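FERM, RhoGEF and pleckstrin domain protein 2 (Danio rerio, PDB 6D21) probably activates the small GTPase RAC1 as a guanine nucleotide exchange factor in semaphorin and integrin signalling, the FERM domain present here being linked to membrane targeting. Local coordinates at residues 49-52 and 56-59; 67-70 and 74-77. One frame throughout, in Å; residues are numbered along the deposited sequence.

Both contacts lie in the ubiquitin-like first lobe of the FERM domain, on the same side of the chain's centre, with their own centres about 7 Å apart. They follow one another in sequence: contact 1 closes the hairpin of strands 45-50 and 56-58, and contact 2 then ties the loop at 67-70 to the start of strand 76-81. Strand 45-50 lies between 56-58 and 76-81 in the mixed five-stranded sheet, so the two contacts meet across it. Gln-50 N probably donates a hydrogen bond to Leu-76 O, and Phe-49 of contact 1 touches both Val-69 and Thr-75 of contact 2. Together they join the edge hairpin and the loop after it to the centre of the lobe's sheet.

Contact 1: residues 49-52 and 56-59; sequences FQNL and WVWL
The hairpin of strands 45-50 and 56-58, at one margin of the ubiquitin-like sheet of the FERM N-terminal lobe, is closed here by an antiparallel hydrogen-bonded pair, Phe-49 with Val-57. Val-57 N gives a nearly straight bond to Phe-49 O (2.8 Å, 168° at the hydrogen), and Phe-49 N returns one to Val-57 O. The same Phe-49 carbonyl takes a CA-H...O contact from Trp-56 CA. Gln-50 and Trp-56 form the next, non-hydrogen-bonded pair, and their side chains share the sheet face away from Phe-49 and Val-57. Gln-50 lays its CG over the centre of the indole's six-membered ring, 3.6 Å from the centroid, a CH-pi contact; its extended chain then carries the amide along the ring, the two planes only 16° apart. Arg-78 makes a cation-pi contact with this indole. An alanine in place of Trp-56 would probably leave Gln-50 CG and the amide beyond it without the aromatic surface they lie on, and Arg-78 without its cation-pi partner. On the other face, the Phe-49 side chain is turned between its backbone N and carbonyl carbon (chi1 64°), which lays the ring beside Val-57. Val-57 CB stands over that ring's face toward the rim, 4.3 Å from the centroid, while Leu-59 CA lies at the ring edge. Toward the turn, Asn-51 OD1 accepts a hydrogen bond from Asn-55 N, and Asn-51 ND2 sits 4.0 Å from Val-57 CG2, the Asn-51 and Val-57 side chains crossing at about a right angle.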
ATOM      1  N   PHE A  49       0.069 -11.423  -5.182  1.00 24.10           N
ATOM      2  CA  PHE A  49      -0.818 -12.328  -5.888  1.00 26.52           C
ATOM      3  C   PHE A  49      -1.908 -12.809  -4.944  1.00 35.02           C
ATOM      4  O   PHE A  49      -1.780 -12.678  -3.727  1.00 28.56           O
ATOM      5  CB  PHE A  49      -0.040 -13.513  -6.468  1.00 27.24           C
ATOM      6  CG  PHE A  49       0.588 -14.393  -5.425  1.00 33.05           C
ATOM      7  CD1 PHE A  49       1.872 -14.128  -4.953  1.00 30.36           C
ATOM      8  CD2 PHE A  49      -0.107 -15.488  -4.911  1.00 39.14           C
ATOM      9  CE1 PHE A  49       2.456 -14.938  -3.984  1.00 33.23           C
ATOM     10  CE2 PHE A  49       0.465 -16.304  -3.948  1.00 35.76           C
ATOM     11  CZ  PHE A  49       1.751 -16.026  -3.482  1.00 37.25           C
ATOM     12  N   GLN A  50      -2.980 -13.352  -5.509  1.00 27.25           N
ATOM     13  CA  GLN A  50      -4.087 -13.851  -4.702  1.00 28.11           C
ATOM     14  C   GLN A  50      -3.920 -15.335  -4.467  1.00 30.25           C
ATOM     15  O   GLN A  50      -3.847 -16.097  -5.428  1.00 37.25           O
ATOM     16  CB  GLN A  50      -5.433 -13.577  -5.382  1.00 35.76           C
ATOM     17  CG  GLN A  50      -6.227 -12.482  -4.743  1.00 35.08           C
ATOM     18  CD  GLN A  50      -7.617 -12.323  -5.330  1.00 37.01           C
ATOM     19  OE1 GLN A  50      -7.870 -12.670  -6.481  1.00 40.34           O
ATOM     20  NE2 GLN A  50      -8.522 -11.773  -4.536  1.00 40.42           N
ATOM     21  N   ASN A  51      -3.851 -15.749  -3.202  1.00 30.87           N
ATOM     22  CA  ASN A  51      -3.772 -17.180  -2.904  1.00 33.02           C
ATOM     23  C   ASN A  51      -5.154 -17.827  -3.070  1.00 34.74           C
ATOM     24  O   ASN A  51      -6.092 -17.166  -3.504  1.00 35.89           O
ATOM     25  CB  ASN A  51      -3.197 -17.444  -1.499  1.00 52.32           C
ATOM     26  CG  ASN A  51      -4.082 -16.912  -0.358  1.00 51.31           C
ATOM     27  OD1 ASN A  51      -5.238 -16.519  -0.553  1.00 45.91           O
ATOM     28  ND2 ASN A  51      -3.537 -16.945   0.854  1.00 43.85           N
ATOM     29  N   LEU A  52      -5.297 -19.108  -2.747  1.00 38.83           N
ATOM     30  CA  LEU A  52      -6.563 -19.765  -3.062  1.00 58.81           C
ATOM     31  C   LEU A  52      -7.686 -19.378  -2.089  1.00 57.59           C
ATOM     32  O   LEU A  52      -8.868 -19.603  -2.394  1.00 59.57           O
ATOM     33  CB  LEU A  52      -6.395 -21.292  -3.129  1.00 57.45           C
ATOM     34  CG  LEU A  52      -6.481 -21.791  -4.578  1.00 52.47           C
ATOM     35  CD1 LEU A  52      -6.347 -23.283  -4.671  1.00 59.69           C
ATOM     36  CD2 LEU A  52      -7.789 -21.354  -5.215  1.00 57.59           C
ATOM     37  N   TRP A  56      -4.462 -11.409  -0.569  1.00 29.71           N
ATOM     38  CA  TRP A  56      -3.276 -10.929  -1.284  1.00 31.93           C
ATOM     39  C   TRP A  56      -1.984 -11.157  -0.502  1.00 29.65           C
ATOM     40  O   TRP A  56      -1.883 -10.790   0.663  1.00 37.25           O
ATOM     41  CB  TRP A  56      -3.432  -9.445  -1.614  1.00 27.20           C
ATOM     42  CG  TRP A  56      -4.505  -9.199  -2.628  1.00 26.78           C
ATOM     43  CD1 TRP A  56      -5.800  -8.818  -2.385  1.00 32.39           C
ATOM     44  CD2 TRP A  56      -4.382  -9.326  -4.046  1.00 25.90           C
ATOM     45  NE1 TRP A  56      -6.485  -8.689  -3.569  1.00 29.64           N
ATOM     46  CE2 TRP A  56      -5.641  -9.002  -4.603  1.00 29.02           C
ATOM     47  CE3 TRP A  56      -3.326  -9.672  -4.903  1.00 22.58           C
ATOM     48  CZ2 TRP A  56      -5.875  -9.021  -5.977  1.00 32.03           C
ATOM     49  CZ3 TRP A  56      -3.566  -9.708  -6.273  1.00 24.70           C
ATOM     50  CH2 TRP A  56      -4.835  -9.382  -6.795  1.00 33.67           C
ATOM     51  N   VAL A  57      -1.015 -11.791  -1.154  1.00 30.10           N
ATOM     52  CA  VAL A  57       0.272 -12.153  -0.555  1.00 31.63           C
ATOM     53  C   VAL A  57       1.376 -11.503  -1.384  1.00 38.79           C
ATOM     54  O   VAL A  57       1.191 -11.352  -2.579  1.00 28.55           O
ATOM     55  CB  VAL A  57       0.457 -13.687  -0.517  1.00 36.19           C
ATOM     56  CG1 VAL A  57       1.838 -14.068  -0.036  1.00 40.45           C
ATOM     57  CG2 VAL A  57      -0.612 -14.322   0.371  1.00 44.74           C
ATOM     58  N   TRP A  58       2.503 -11.111  -0.778  1.00 27.63           N
ATOM     59  CA  TRP A  58       3.608 -10.551  -1.552  1.00 22.87           C
ATOM     60  C   TRP A  58       4.381 -11.626  -2.285  1.00 24.33           C
ATOM     61  O   TRP A  58       4.655 -12.693  -1.736  1.00 27.57           O
ATOM     62  CB  TRP A  58       4.576  -9.759  -0.657  1.00 22.27           C
ATOM     63  CG  TRP A  58       4.005  -8.469  -0.189  1.00 23.78           C
ATOM     64  CD1 TRP A  58       3.495  -8.203   1.057  1.00 33.74           C
ATOM     65  CD2 TRP A  58       3.857  -7.258  -0.948  1.00 26.88           C
ATOM     66  NE1 TRP A  58       3.047  -6.907   1.119  1.00 26.15           N
ATOM     67  CE2 TRP A  58       3.245  -6.305  -0.098  1.00 26.43           C
ATOM     68  CE3 TRP A  58       4.154  -6.895  -2.268  1.00 19.41           C
ATOM     69  CZ2 TRP A  58       2.951  -5.007  -0.517  1.00 24.98           C
ATOM     70  CZ3 TRP A  58       3.856  -5.603  -2.687  1.00 20.83           C
ATOM     71  CH2 TRP A  58       3.261  -4.673  -1.813  1.00 24.25           C
ATOM     72  N   LEU A  59       4.741 -11.342  -3.530  1.00 34.58           N
ATOM     73  CA  LEU A  59       5.663 -12.200  -4.259  1.00 29.33           C
ATOM     74  C   LEU A  59       7.086 -12.005  -3.722  1.00 32.09           C
ATOM     75  O   LEU A  59       7.604 -10.887  -3.664  1.00 34.86           O
ATOM     76  CB  LEU A  59       5.607 -11.894  -5.757  1.00 25.59           C
ATOM     77  CG  LEU A  59       6.405 -12.772  -6.719  1.00 27.72           C
ATOM     78  CD1 LEU A  59       5.867 -14.199  -6.777  1.00 30.93           C
ATOM     79  CD2 LEU A  59       6.403 -12.152  -8.104  1.00 28.86           C
TER

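Contact 2: residues 67-70 and 74-77; sequences KQVR and NTLF
Val-69 and Thr-75 meet through their branched ends, Val-69 CG1 lying 3.1 Å from Thr-75 OG1, a tight van der Waals contact, not a hydrogen bond. The same methyl is 3.6 Å from Thr-75 CG2, so CG1 sits against both branches of the threonine. The second valine methyl, CG2, reaches Phe-77 CZ at 4.1 Å, coming obliquely to the ring from the opposite direction. Val-69 can serve both partners because its CG1 is anti to the backbone N (chi1 -167°) and its CG2 anti to the carbonyl carbon, which splays the methyls toward different residues. No hydrogen bond joins the two segments; the hydroxyl of Thr-75 is instead bonded to Arg-71 O, in the short connection between them, which helps fix the rotation of that side chain. Farther out, Gln-68 NE2 bonds to Asp-60 O, tying the loop just before Val-69 back toward the end of the hairpin. Leu-59 packs on Phe-77. The ring of Phe-77 also rests on Ile-6 and Val-8 of strand 3-9; through Val-69, the 67-70 loop thus packs against strand 76-81, which runs between strands 3-9 and 45-50.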
ATOM      1  N   LYS A  67       7.088 -22.162  -7.048  1.00 46.68           N
ATOM      2  CA  LYS A  67       7.136 -22.606  -5.662  1.00 47.93           C
ATOM      3  C   LYS A  67       6.278 -21.739  -4.728  1.00 51.61           C
ATOM      4  O   LYS A  67       6.160 -22.038  -3.545  1.00 52.05           O
ATOM      5  CB  LYS A  67       8.585 -22.613  -5.162  1.00 60.42           C
ATOM      6  CG  LYS A  67       9.419 -23.805  -5.622  1.00 63.46           C
ATOM      7  CD  LYS A  67      10.619 -24.034  -4.697  1.00 71.32           C
ATOM      8  CE  LYS A  67      11.240 -25.413  -4.910  1.00 85.19           C
ATOM      9  NZ  LYS A  67      12.309 -25.719  -3.913  1.00 88.94           N
ATOM     10  N   GLN A  68       5.699 -20.657  -5.242  1.00 43.16           N
ATOM     11  CA  GLN A  68       4.923 -19.750  -4.393  1.00 37.38           C
ATOM     12  C   GLN A  68       3.432 -19.793  -4.705  1.00 40.06           C
ATOM     13  O   GLN A  68       2.598 -19.490  -3.847  1.00 45.03           O
ATOM     14  CB  GLN A  68       5.428 -18.314  -4.540  1.00 44.65           C
ATOM     15  CG  GLN A  68       6.922 -18.137  -4.310  1.00 48.20           C
ATOM     16  CD  GLN A  68       7.347 -16.685  -4.415  1.00 41.98           C
ATOM     17  OE1 GLN A  68       6.814 -15.820  -3.722  1.00 40.74           O
ATOM     18  NE2 GLN A  68       8.304 -16.410  -5.292  1.00 39.06           N
ATOM     19  N   VAL A  69       3.109 -20.163  -5.944  1.00 38.84           N
ATOM     20  CA  VAL A  69       1.737 -20.135  -6.440  1.00 40.66           C
ATOM     21  C   VAL A  69       1.373 -21.438  -7.142  1.00 41.00           C
ATOM     22  O   VAL A  69       2.175 -21.979  -7.897  1.00 53.51           O
ATOM     23  CB  VAL A  69       1.527 -18.965  -7.416  1.00 45.27           C
ATOM     24  CG1 VAL A  69       0.056 -18.760  -7.659  1.00 56.56           C
ATOM     25  CG2 VAL A  69       2.159 -17.683  -6.873  1.00 40.20           C
ATOM     26  N   ARG A  70       0.161 -21.933  -6.913  1.00 55.71           N
ATOM     27  CA  ARG A  70      -0.239 -23.240  -7.434  1.00 56.61           C
ATOM     28  C   ARG A  70      -0.466 -23.282  -8.949  1.00 59.35           C
ATOM     29  O   ARG A  70       0.117 -24.108  -9.653  1.00 63.88           O
ATOM     30  CB  ARG A  70      -1.511 -23.713  -6.729  1.00 64.97           C
ATOM     31  CG  ARG A  70      -2.177 -24.896  -7.411  1.00 64.55           C
ATOM     32  CD  ARG A  70      -3.394 -25.364  -6.642  1.00 70.23           C
ATOM     33  NE  ARG A  70      -3.024 -25.816  -5.309  1.00 72.36           N
ATOM     34  CZ  ARG A  70      -3.891 -26.215  -4.389  1.00 73.50           C
ATOM     35  NH1 ARG A  70      -5.186 -26.220  -4.660  1.00 80.12           N
ATOM     36  NH2 ARG A  70      -3.461 -26.614  -3.202  1.00 71.28           N
ATOM     37  N   ASN A  74      -3.311 -19.204 -13.918  1.00 41.89           N
ATOM     38  CA  ASN A  74      -4.646 -18.760 -13.515  1.00 41.25           C
ATOM     39  C   ASN A  74      -4.666 -17.765 -12.346  1.00 38.51           C
ATOM     40  O   ASN A  74      -5.729 -17.345 -11.895  1.00 59.44           O
ATOM     41  CB  ASN A  74      -5.506 -19.966 -13.155  1.00 52.86           C
ATOM     42  CG  ASN A  74      -5.744 -20.871 -14.341  1.00 59.70           C
ATOM     43  OD1 ASN A  74      -5.712 -20.417 -15.484  1.00 52.70           O
ATOM     44  ND2 ASN A  74      -5.982 -22.153 -14.081  1.00 67.13           N
ATOM     45  N   THR A  75      -3.495 -17.369 -11.877  1.00 41.40           N
ATOM     46  CA  THR A  75      -3.408 -16.499 -10.707  1.00 34.66           C
ATOM     47  C   THR A  75      -3.267 -15.025 -11.085  1.00 36.72           C
ATOM     48  O   THR A  75      -2.506 -14.663 -11.979  1.00 35.12           O
ATOM     49  CB  THR A  75      -2.224 -16.916  -9.820  1.00 41.17           C
ATOM     50  OG1 THR A  75      -2.358 -18.305  -9.494  1.00 50.81           O
ATOM     51  CG2 THR A  75      -2.183 -16.094  -8.539  1.00 32.36           C
ATOM     52  N   LEU A  76      -4.007 -14.173 -10.392  1.00 35.56           N
ATOM     53  CA  LEU A  76      -3.905 -12.745 -10.609  1.00 34.26           C
ATOM     54  C   LEU A  76      -2.779 -12.170  -9.760  1.00 30.38           C
ATOM     55  O   LEU A  76      -2.728 -12.402  -8.542  1.00 27.59           O
ATOM     56  CB  LEU A  76      -5.223 -12.039 -10.282  1.00 43.69           C
ATOM     57  CG  LEU A  76      -5.221 -10.530 -10.557  1.00 50.14           C
ATOM     58  CD1 LEU A  76      -4.861 -10.240 -12.013  1.00 40.53           C
ATOM     59  CD2 LEU A  76      -6.565  -9.922 -10.192  1.00 57.21           C
ATOM     60  N   PHE A  77      -1.868 -11.463 -10.426  1.00 26.83           N
ATOM     61  CA  PHE A  77      -0.841 -10.649  -9.757  1.00 25.34           C
ATOM     62  C   PHE A  77      -1.187  -9.201  -9.955  1.00 23.86           C
ATOM     63  O   PHE A  77      -1.843  -8.847 -10.943  1.00 24.26           O
ATOM     64  CB  PHE A  77       0.563 -10.894 -10.325  1.00 28.58           C
ATOM     65  CG  PHE A  77       1.064 -12.293 -10.145  1.00 35.18           C
ATOM     66  CD1 PHE A  77       0.529 -13.341 -10.885  1.00 38.19           C
ATOM     67  CD2 PHE A  77       2.094 -12.558  -9.262  1.00 33.04           C
ATOM     68  CE1 PHE A  77       0.991 -14.635 -10.729  1.00 34.15           C
ATOM     69  CE2 PHE A  77       2.567 -13.843  -9.109  1.00 30.87           C
ATOM     70  CZ  PHE A  77       2.014 -14.886  -9.843  1.00 32.58           C
TER